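Local structure of TssK C (Escherichia coli, 5M2Y) at residues L43-D57 with M103-L117. The protein is a baseplate component of the type VI secretion system, and its C-terminal domain, the part described here, probably binds the membrane complex. Numbering follows the deposited sequence.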
loop_
_atom_site.group_PDB
_atom_site.type_symbol
_atom_site.label_atom_id
_atom_site.label_comp_id
_atom_site.label_asym_id
_atom_site.label_seq_id
_atom_site.Cartn_x
_atom_site.Cartn_y
_atom_site.Cartn_z
ATOM N N LEU A 43 -1.798 3.810 -15.486
ATOM C CA LEU A 43 -1.660 3.257 -14.141
ATOM C C LEU A 43 -1.690 4.395 -13.109
ATOM O O LEU A 43 -2.372 4.287 -12.101
ATOM C CB LEU A 43 -0.370 2.432 -14.029
ATOM C CG LEU A 43 -0.083 1.758 -12.694
ATOM C CD1 LEU A 43 -0.993 0.603 -12.470
ATOM C CD2 LEU A 43 1.354 1.273 -12.639
ATOM N N GLN A 44 -1.000 5.509 -13.397
ATOM C CA GLN A 44 -0.949 6.672 -12.507
ATOM C C GLN A 44 -2.330 7.239 -12.243
ATOM O O GLN A 44 -2.652 7.596 -11.105
ATOM C CB GLN A 44 -0.086 7.766 -13.124
ATOM C CG GLN A 44 0.256 8.875 -12.154
ATOM C CD GLN A 44 1.150 9.906 -12.780
ATOM O OE1 GLN A 44 0.934 10.362 -13.913
ATOM N NE2 GLN A 44 2.148 10.334 -11.998
ATOM N N THR A 45 -3.105 7.360 -13.328
ATOM C CA THR A 45 -4.459 7.887 -13.362
ATOM C C THR A 45 -5.478 6.981 -12.638
ATOM O O THR A 45 -6.252 7.474 -11.828
ATOM C CB THR A 45 -4.831 8.119 -14.840
ATOM O OG1 THR A 45 -3.984 9.142 -15.378
ATOM C CG2 THR A 45 -6.296 8.474 -15.050
ATOM N N LYS A 46 -5.457 5.668 -12.926
ATOM C CA LYS A 46 -6.430 4.658 -12.499
ATOM C C LYS A 46 -6.123 3.900 -11.215
ATOM O O LYS A 46 -7.066 3.576 -10.494
ATOM C CB LYS A 46 -6.644 3.663 -13.639
ATOM C CG LYS A 46 -7.257 4.285 -14.885
ATOM C CD LYS A 46 -7.570 3.202 -15.892
ATOM C CE LYS A 46 -8.112 3.713 -17.200
ATOM N NZ LYS A 46 -8.274 2.590 -18.143
ATOM N N PHE A 47 -4.838 3.608 -10.928
ATOM C CA PHE A 47 -4.451 2.876 -9.711
ATOM C C PHE A 47 -5.070 3.460 -8.421
ATOM O O PHE A 47 -5.599 2.667 -7.644
ATOM C CB PHE A 47 -2.929 2.722 -9.577
ATOM C CG PHE A 47 -2.504 1.816 -8.450
ATOM C CD1 PHE A 47 -2.486 0.434 -8.609
ATOM C CD2 PHE A 47 -2.120 2.340 -7.230
ATOM C CE1 PHE A 47 -2.098 -0.406 -7.554
ATOM C CE2 PHE A 47 -1.737 1.499 -6.178
ATOM C CZ PHE A 47 -1.719 0.135 -6.351
ATOM N N PRO A 48 -5.094 4.801 -8.177
ATOM C CA PRO A 48 -5.711 5.310 -6.931
ATOM C C PRO A 48 -7.199 4.977 -6.759
ATOM O O PRO A 48 -7.697 4.983 -5.637
ATOM C CB PRO A 48 -5.492 6.819 -7.026
ATOM C CG PRO A 48 -4.289 6.963 -7.910
ATOM C CD PRO A 48 -4.479 5.907 -8.940
ATOM N N GLN A 49 -7.906 4.706 -7.868
ATOM C CA GLN A 49 -9.325 4.340 -7.853
ATOM C C GLN A 49 -9.559 2.844 -7.938
ATOM O O GLN A 49 -10.587 2.374 -7.473
ATOM C CB GLN A 49 -10.084 5.068 -8.960
ATOM C CG GLN A 49 -10.229 6.543 -8.645
ATOM C CD GLN A 49 -11.193 7.259 -9.534
ATOM O OE1 GLN A 49 -10.919 7.463 -10.709
ATOM N NE2 GLN A 49 -12.323 7.683 -8.978
ATOM N N LEU A 50 -8.617 2.097 -8.521
ATOM C CA LEU A 50 -8.728 0.648 -8.661
ATOM C C LEU A 50 -8.238 -0.113 -7.435
ATOM O O LEU A 50 -8.877 -1.078 -7.034
ATOM C CB LEU A 50 -8.011 0.152 -9.916
ATOM C CG LEU A 50 -8.665 0.535 -11.241
ATOM C CD1 LEU A 50 -7.758 0.254 -12.392
ATOM C CD2 LEU A 50 -9.983 -0.197 -11.442
ATOM N N CYS A 51 -7.112 0.319 -6.849
ATOM C CA CYS A 51 -6.562 -0.333 -5.672
ATOM C C CYS A 51 -7.345 0.075 -4.446
ATOM O O CYS A 51 -7.561 1.263 -4.225
ATOM C CB CYS A 51 -5.073 -0.026 -5.521
ATOM S SG CYS A 51 -4.297 -0.826 -4.101
ATOM N N LYS A 52 -7.752 -0.913 -3.649
ATOM C CA LYS A 52 -8.520 -0.659 -2.437
ATOM C C LYS A 52 -7.860 -1.314 -1.242
ATOM O O LYS A 52 -7.500 -2.485 -1.303
ATOM C CB LYS A 52 -9.957 -1.181 -2.591
ATOM C CG LYS A 52 -10.725 -0.586 -3.758
ATOM C CD LYS A 52 -11.471 0.694 -3.366
ATOM C CE LYS A 52 -12.202 1.068 -4.644
ATOM N NZ LYS A 52 -12.167 2.487 -5.012
ATOM N N ALA A 53 -7.729 -0.568 -0.145
ATOM C CA ALA A 53 -7.195 -1.117 1.088
ATOM C C ALA A 53 -8.304 -1.939 1.753
ATOM O O ALA A 53 -9.465 -1.521 1.799
ATOM C CB ALA A 53 -6.766 0.007 2.008
ATOM N N GLY A 54 -7.939 -3.125 2.201
ATOM C CA GLY A 54 -8.864 -4.029 2.865
ATOM C C GLY A 54 -8.837 -3.829 4.360
ATOM O O GLY A 54 -7.891 -3.257 4.909
ATOM N N SER A 55 -9.889 -4.248 5.018
ATOM C CA SER A 55 -9.974 -4.093 6.436
ATOM C C SER A 55 -8.999 -5.046 7.088
ATOM O O SER A 55 -9.032 -6.196 6.807
ATOM C CB SER A 55 -11.361 -4.456 6.917
ATOM O OG SER A 55 -11.463 -4.315 8.295
ATOM N N PRO A 56 -8.148 -4.520 7.954
ATOM C CA PRO A 56 -7.179 -5.351 8.646
ATOM C C PRO A 56 -7.786 -6.011 9.899
ATOM O O PRO A 56 -7.164 -6.883 10.444
ATOM C CB PRO A 56 -6.119 -4.364 9.096
ATOM C CG PRO A 56 -6.800 -3.091 9.210
ATOM C CD PRO A 56 -7.962 -3.107 8.278
ATOM N N ASP A 57 -8.968 -5.586 10.301
ATOM C CA ASP A 57 -9.562 -6.084 11.526
ATOM C C ASP A 57 -11.037 -6.404 11.536
ATOM O O ASP A 57 -11.601 -6.523 12.585
ATOM C CB ASP A 57 -9.303 -5.069 12.633
ATOM C CG ASP A 57 -9.881 -3.681 12.320
ATOM O OD1 ASP A 57 -10.537 -3.550 11.317
ATOM O OD2 ASP A 57 -9.685 -2.753 13.116
ATOM N N MET A 103 -4.615 -0.551 11.041
ATOM C CA MET A 103 -3.587 -1.402 10.437
ATOM C C MET A 103 -2.480 -1.747 11.432
ATOM O O MET A 103 -2.095 -2.911 11.531
ATOM C CB MET A 103 -2.991 -0.741 9.196
ATOM C CG MET A 103 -3.917 -0.767 8.022
ATOM S SD MET A 103 -3.173 -0.056 6.568
ATOM C CE MET A 103 -3.170 1.583 7.005
ATOM N N LEU A 104 -1.973 -0.740 12.159
ATOM C CA LEU A 104 -0.909 -0.932 13.135
ATOM C C LEU A 104 -1.344 -1.807 14.315
ATOM O O LEU A 104 -0.582 -2.683 14.717
ATOM C CB LEU A 104 -0.321 0.412 13.586
ATOM C CG LEU A 104 0.393 1.227 12.491
ATOM C CD1 LEU A 104 0.556 2.668 12.890
ATOM C CD2 LEU A 104 1.744 0.591 12.102
ATOM N N ASP A 105 -2.581 -1.626 14.806
ATOM C CA ASP A 105 -3.127 -2.433 15.907
ATOM C C ASP A 105 -3.356 -3.883 15.496
ATOM O O ASP A 105 -3.132 -4.787 16.305
ATOM C CB ASP A 105 -4.438 -1.843 16.443
ATOM C CG ASP A 105 -4.281 -0.604 17.299
ATOM O OD1 ASP A 105 -3.133 -0.256 17.653
ATOM O OD2 ASP A 105 -5.309 0.004 17.639
ATOM N N ALA A 106 -3.801 -4.107 14.247
ATOM C CA ALA A 106 -4.038 -5.444 13.712
ATOM C C ALA A 106 -2.729 -6.130 13.335
ATOM O O ALA A 106 -2.675 -7.355 13.246
ATOM C CB ALA A 106 -4.950 -5.364 12.506
ATOM N N GLY A 107 -1.685 -5.326 13.143
ATOM C CA GLY A 107 -0.367 -5.786 12.741
ATOM C C GLY A 107 -0.333 -6.286 11.311
ATOM O O GLY A 107 0.483 -7.137 10.963
ATOM N N ARG A 108 -1.229 -5.717 10.472
ATOM C CA ARG A 108 -1.436 -6.155 9.102
ATOM C C ARG A 108 -2.060 -5.112 8.192
ATOM O O ARG A 108 -2.807 -4.243 8.638
ATOM C CB ARG A 108 -2.400 -7.342 9.178
ATOM C CG ARG A 108 -2.543 -8.189 7.941
ATOM C CD ARG A 108 -3.367 -9.399 8.311
ATOM N NE ARG A 108 -4.754 -9.080 8.589
ATOM C CZ ARG A 108 -5.785 -9.428 7.821
ATOM N NH1 ARG A 108 -5.580 -10.116 6.706
ATOM N NH2 ARG A 108 -7.008 -9.091 8.170
ATOM N N CYS A 109 -1.781 -5.248 6.894
ATOM C CA CYS A 109 -2.426 -4.424 5.885
ATOM C C CYS A 109 -2.714 -5.285 4.662
ATOM O O CYS A 109 -1.991 -6.246 4.402
ATOM C CB CYS A 109 -1.602 -3.189 5.544
ATOM S SG CYS A 109 -0.003 -3.554 4.791
ATOM N N THR A 110 -3.786 -4.969 3.939
ATOM C CA THR A 110 -4.166 -5.715 2.744
ATOM C C THR A 110 -4.556 -4.757 1.643
ATOM O O THR A 110 -5.085 -3.685 1.918
ATOM C CB THR A 110 -5.313 -6.705 2.995
ATOM O OG1 THR A 110 -6.504 -5.994 3.268
ATOM C CG2 THR A 110 -5.035 -7.693 4.118
ATOM N N PHE A 111 -4.279 -5.146 0.397
ATOM C CA PHE A 111 -4.629 -4.347 -0.773
ATOM C C PHE A 111 -5.232 -5.220 -1.830
ATOM O O PHE A 111 -4.736 -6.306 -2.110
ATOM C CB PHE A 111 -3.407 -3.614 -1.354
ATOM C CG PHE A 111 -2.671 -2.771 -0.350
ATOM C CD1 PHE A 111 -3.047 -1.457 -0.115
ATOM C CD2 PHE A 111 -1.609 -3.298 0.371
ATOM C CE1 PHE A 111 -2.370 -0.689 0.833
ATOM C CE2 PHE A 111 -0.934 -2.535 1.312
ATOM C CZ PHE A 111 -1.310 -1.233 1.534
ATOM N N TYR A 112 -6.307 -4.728 -2.412
ATOM C CA TYR A 112 -6.993 -5.391 -3.493
ATOM C C TYR A 112 -6.553 -4.723 -4.773
ATOM O O TYR A 112 -6.600 -3.498 -4.882
ATOM C CB TYR A 112 -8.519 -5.267 -3.319
ATOM C CG TYR A 112 -9.311 -5.575 -4.568
ATOM C CD1 TYR A 112 -9.330 -6.860 -5.101
ATOM C CD2 TYR A 112 -10.052 -4.592 -5.202
ATOM C CE1 TYR A 112 -10.054 -7.152 -6.247
ATOM C CE2 TYR A 112 -10.791 -4.875 -6.346
ATOM C CZ TYR A 112 -10.782 -6.158 -6.865
ATOM O OH TYR A 112 -11.533 -6.476 -7.969
ATOM N N THR A 113 -6.137 -5.539 -5.738
ATOM C CA THR A 113 -5.769 -5.051 -7.059
ATOM C C THR A 113 -6.617 -5.835 -8.051
ATOM O O THR A 113 -6.413 -7.039 -8.173
ATOM C CB THR A 113 -4.266 -5.187 -7.323
ATOM O OG1 THR A 113 -3.863 -6.543 -7.176
ATOM C CG2 THR A 113 -3.419 -4.282 -6.430
ATOM N N PRO A 114 -7.595 -5.196 -8.737
ATOM C CA PRO A 114 -8.432 -5.941 -9.690
ATOM C C PRO A 114 -7.635 -6.424 -10.885
ATOM O O PRO A 114 -6.592 -5.853 -11.189
ATOM C CB PRO A 114 -9.490 -4.913 -10.110
ATOM C CG PRO A 114 -8.854 -3.600 -9.878
ATOM C CD PRO A 114 -7.980 -3.771 -8.689
ATOM N N ALA A 115 -8.144 -7.463 -11.569
ATOM C CA ALA A 115 -7.523 -8.051 -12.754
ATOM C C ALA A 115 -7.373 -7.064 -13.921
ATOM O O ALA A 115 -6.502 -7.256 -14.763
ATOM C CB ALA A 115 -8.292 -9.269 -13.196
ATOM N N SER A 116 -8.174 -5.979 -13.931
ATOM C CA SER A 116 -8.124 -4.923 -14.950
ATOM C C SER A 116 -6.775 -4.194 -14.938
ATOM O O SER A 116 -6.366 -3.659 -15.961
ATOM C CB SER A 116 -9.246 -3.915 -14.732
ATOM O OG SER A 116 -9.072 -3.196 -13.529
ATOM N N LEU A 117 -6.084 -4.195 -13.783
ATOM C CA LEU A 117 -4.765 -3.589 -13.646
ATOM C C LEU A 117 -3.726 -4.381 -14.393
ATOM O O LEU A 117 -2.655 -3.868 -14.599
ATOM C CB LEU A 117 -4.350 -3.431 -12.166
ATOM C CG LEU A 117 -4.938 -2.233 -11.410
ATOM C CD1 LEU A 117 -4.692 -2.335 -9.934
ATOM C CD2 LEU A 117 -4.376 -0.927 -11.916
HETATM O O HOH W 1 -5.231 -2.604 5.239
HETATM O O HOH W 2 -8.584 -7.411 4.202
HETATM O O HOH W 3 -9.801 -8.527 8.109
#
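Lys52 and Tyr112 form a hydrogen-bonded antiparallel pair. Lys52 N donates to Tyr112 O at 3.1 Å, and Tyr112 N returns a bond to Lys52 O at 2.8 Å. Two residues on, Gly54 N donates to Thr110 O at 2.9 Å. The return link of this pair runs through water: one molecule bridges Gly54 O and Thr110 N, and a second joins Ser55 O to Thr110 OG1. Thr110 holds OG1 between its backbone N and carbonyl carbon (chi1 68°), which sets the hydroxyl 3.1 Å from Gly54 CA. The lack of a side chain on Gly54 makes this close approach possible.

Arg108 closes the far end. Its NH2 bonds Pro56 O at 3.2 Å, with the oxygen near the guanidinium plane but the donor above the carbonyl plane. NH1 forms a salt bridge with Glu16. The Pro56 ring packs against the end of helix 97-106, its CB 3.7 Å from Ala106 CB and its CG beside Met103 CG. That helix ends in a Schellman motif at Gly107.

At the other end, Leu117 packs against helix 40-50. CD2 lies 3.6 Å from Leu50 CD1 and also touches Leu43 CD1, while CD1 meets Phe47 CD1. The Leu50 and Leu117 side chains run past each other in opposite directions. Pro114 CG meets Leu50 CB, the two side chains crossing at about a right angle. Cys51 SG approaches the Phe111 ring obliquely, 5.4 Å from its centroid.

Direct backbone bonds thus hold the middle of the pairing of strands 52-54 and 108-112. Ala53 and Ser55 also have backbone bonds to Leu67 and Val65. Water and one arginine continue the pairing toward Pro56, and apolar side chains join each end to a helix.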